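Transferrin (Manduca sexta, PDB 6WB6) binds a single ferric ion together with a carbonate anion and transports iron in the insect. Local coordinates at residues A[163-168]-A[195-199]. Sequence-based numbering, arbitrary orientation.
Sequences CIVGKW and CDYPD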
loop_
_atom_site.group_PDB
_atom_site.type_symbol
_atom_site.label_atom_id
_atom_site.label_comp_id
_atom_site.label_asym_id
_atom_site.label_seq_id
_atom_site.Cartn_x
_atom_site.Cartn_y
_atom_site.Cartn_z
ATOM N N CYS A 163 19.109 9.412 -13.152
ATOM C CA CYS A 163 18.268 10.079 -12.166
ATOM C C CYS A 163 16.957 9.317 -12.061
ATOM O O CYS A 163 16.102 9.427 -12.952
ATOM C CB CYS A 163 17.990 11.546 -12.524
ATOM S SG CYS A 163 16.916 12.280 -11.299
ATOM N N ILE A 164 16.767 8.597 -10.951
ATOM C CA ILE A 164 15.534 7.835 -10.762
ATOM C C ILE A 164 15.011 8.075 -9.357
ATOM O O ILE A 164 15.241 7.267 -8.445
ATOM C CB ILE A 164 15.728 6.333 -11.032
ATOM C CG1 ILE A 164 16.265 6.091 -12.435
ATOM C CG2 ILE A 164 14.370 5.636 -10.961
ATOM C CD1 ILE A 164 16.468 4.580 -12.756
ATOM N N VAL A 165 14.263 9.169 -9.187
ATOM C CA VAL A 165 13.826 9.619 -7.870
ATOM C C VAL A 165 12.588 8.863 -7.418
ATOM O O VAL A 165 11.937 8.157 -8.199
ATOM C CB VAL A 165 13.549 11.137 -7.838
ATOM C CG1 VAL A 165 14.660 11.892 -8.455
ATOM C CG2 VAL A 165 12.269 11.491 -8.552
ATOM N N GLY A 166 12.244 9.034 -6.162
ATOM C CA GLY A 166 10.984 8.537 -5.645
ATOM C C GLY A 166 11.199 7.459 -4.605
ATOM O O GLY A 166 12.318 7.198 -4.153
ATOM N N LYS A 167 10.099 6.814 -4.235
ATOM C CA LYS A 167 10.112 5.787 -3.196
ATOM C C LYS A 167 10.409 4.443 -3.852
ATOM O O LYS A 167 9.521 3.795 -4.407
ATOM C CB LYS A 167 8.785 5.780 -2.446
ATOM C CG LYS A 167 8.440 7.080 -1.735
ATOM C CD LYS A 167 9.652 7.787 -1.156
ATOM C CE LYS A 167 9.322 8.627 0.081
ATOM N NZ LYS A 167 8.732 9.950 -0.250
ATOM N N TRP A 168 11.673 4.045 -3.814
ATOM C CA TRP A 168 12.089 2.759 -4.371
ATOM C C TRP A 168 11.551 1.590 -3.548
ATOM O O TRP A 168 11.243 0.521 -4.092
ATOM C CB TRP A 168 13.607 2.683 -4.398
ATOM C CG TRP A 168 14.303 3.696 -5.191
ATOM C CD1 TRP A 168 13.760 4.748 -5.884
ATOM C CD2 TRP A 168 15.715 3.778 -5.367
ATOM N NE1 TRP A 168 14.757 5.465 -6.491
ATOM C CE2 TRP A 168 15.970 4.894 -6.190
ATOM C CE3 TRP A 168 16.797 2.998 -4.919
ATOM C CZ2 TRP A 168 17.267 5.260 -6.561
ATOM C CZ3 TRP A 168 18.056 3.351 -5.269
ATOM C CH2 TRP A 168 18.298 4.471 -6.101
ATOM N N CYS A 195 17.152 12.468 -3.873
ATOM C CA CYS A 195 16.646 11.531 -4.874
ATOM C C CYS A 195 15.141 11.364 -4.745
ATOM O O CYS A 195 14.614 10.265 -4.893
ATOM C CB CYS A 195 17.321 10.164 -4.745
ATOM S SG CYS A 195 17.365 9.118 -6.257
ATOM N N ASP A 196 14.448 12.452 -4.419
ATOM C CA ASP A 196 12.999 12.419 -4.297
ATOM C C ASP A 196 12.396 13.608 -5.027
ATOM O O ASP A 196 13.094 14.546 -5.392
ATOM C CB ASP A 196 12.556 12.427 -2.836
ATOM C CG ASP A 196 11.271 11.601 -2.608
ATOM O OD1 ASP A 196 10.607 11.224 -3.589
ATOM O OD2 ASP A 196 10.931 11.329 -1.441
ATOM N N TYR A 197 11.087 13.541 -5.259
ATOM C CA TYR A 197 10.358 14.712 -5.695
ATOM C C TYR A 197 10.344 15.746 -4.570
ATOM O O TYR A 197 10.467 15.390 -3.392
ATOM C CB TYR A 197 8.919 14.348 -6.074
ATOM C CG TYR A 197 8.831 13.247 -7.087
ATOM C CD1 TYR A 197 9.095 13.494 -8.405
ATOM C CD2 TYR A 197 8.484 11.963 -6.717
ATOM C CE1 TYR A 197 9.017 12.513 -9.332
ATOM C CE2 TYR A 197 8.391 10.973 -7.638
ATOM C CZ TYR A 197 8.666 11.254 -8.951
ATOM O OH TYR A 197 8.588 10.303 -9.916
ATOM N N PRO A 198 10.270 17.041 -4.904
ATOM C CA PRO A 198 10.467 17.672 -6.221
ATOM C C PRO A 198 11.932 17.656 -6.609
ATOM O O PRO A 198 12.788 17.832 -5.757
ATOM C CB PRO A 198 9.995 19.124 -6.019
ATOM C CG PRO A 198 9.366 19.167 -4.649
ATOM C CD PRO A 198 9.980 18.039 -3.864
ATOM N N ASP A 199 12.210 17.466 -7.890
ATOM C CA ASP A 199 13.579 17.476 -8.381
ATOM C C ASP A 199 13.525 17.974 -9.811
ATOM O O ASP A 199 12.912 17.337 -10.672
ATOM C CB ASP A 199 14.227 16.096 -8.319
ATOM C CG ASP A 199 15.694 16.128 -8.706
ATOM O OD1 ASP A 199 15.991 16.285 -9.916
ATOM O OD2 ASP A 199 16.543 15.991 -7.792
#
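The carbonyl oxygen of Cys195 is gripped from several quarters: Gly166 N donates to Cys195 O at 3.0 Å with a fairly straight N-H (157°), Lys179 NZ from helix 172-181 adds a second hydrogen bond, and Val165 CA approaches Cys195 O at 3.1 Å in a CA-H...O contact. Val165 then lays its two methyls on different partners. Val165 CG2 sits over one face of the Tyr197 ring, 3.6 Å from the ring centroid and displaced slightly toward the CE1-CZ side, a CH-pi contact. Val165 CG1 turns instead to the Cys195 backbone and, at 4.2 Å, to Asp199 CB. The Tyr197 ring also lies obliquely against Gly166 CA, and Tyr197 OH is hydrogen-bonded to Arg120 of the carbonate pocket, with the iron about 8 Å from the Tyr197 side chain. Tyr197 is thus a second-shell residue, probably helping to position Arg120 at the anion site of this iron-binding half of the transferrin. Both segments are loops: 163-168 leaves strand 161-163 of the mixed sheet, while 195-199 leads toward helix 203-213, and disulfides Cys163-Cys189 and Cys186-Cys195 tie each of them to the intervening chain. Asp196 divides its carboxylate. Asp196 OD2 takes Lys167 NZ on its syn lone pair, a 2.9 Å salt bridge that the lysine reaches by bending at chi2 (-36°) and chi4; OD1 receives the backbone N of Tyr197 from the anti side, well out of the carboxylate plane, and also touches Gly166 CA. Deeper in, Cys195 SG, anti to its own N (chi1 -155°), rests against both Ile164 O and the Trp168 ring, which it meets obliquely in a sulfur-aromatic contact, 3.9 Å from Trp168 CZ2. Trp168 NE1 donates to Ile164 O at 2.7 Å, and the oxygen lies nearly in the plane of the indole.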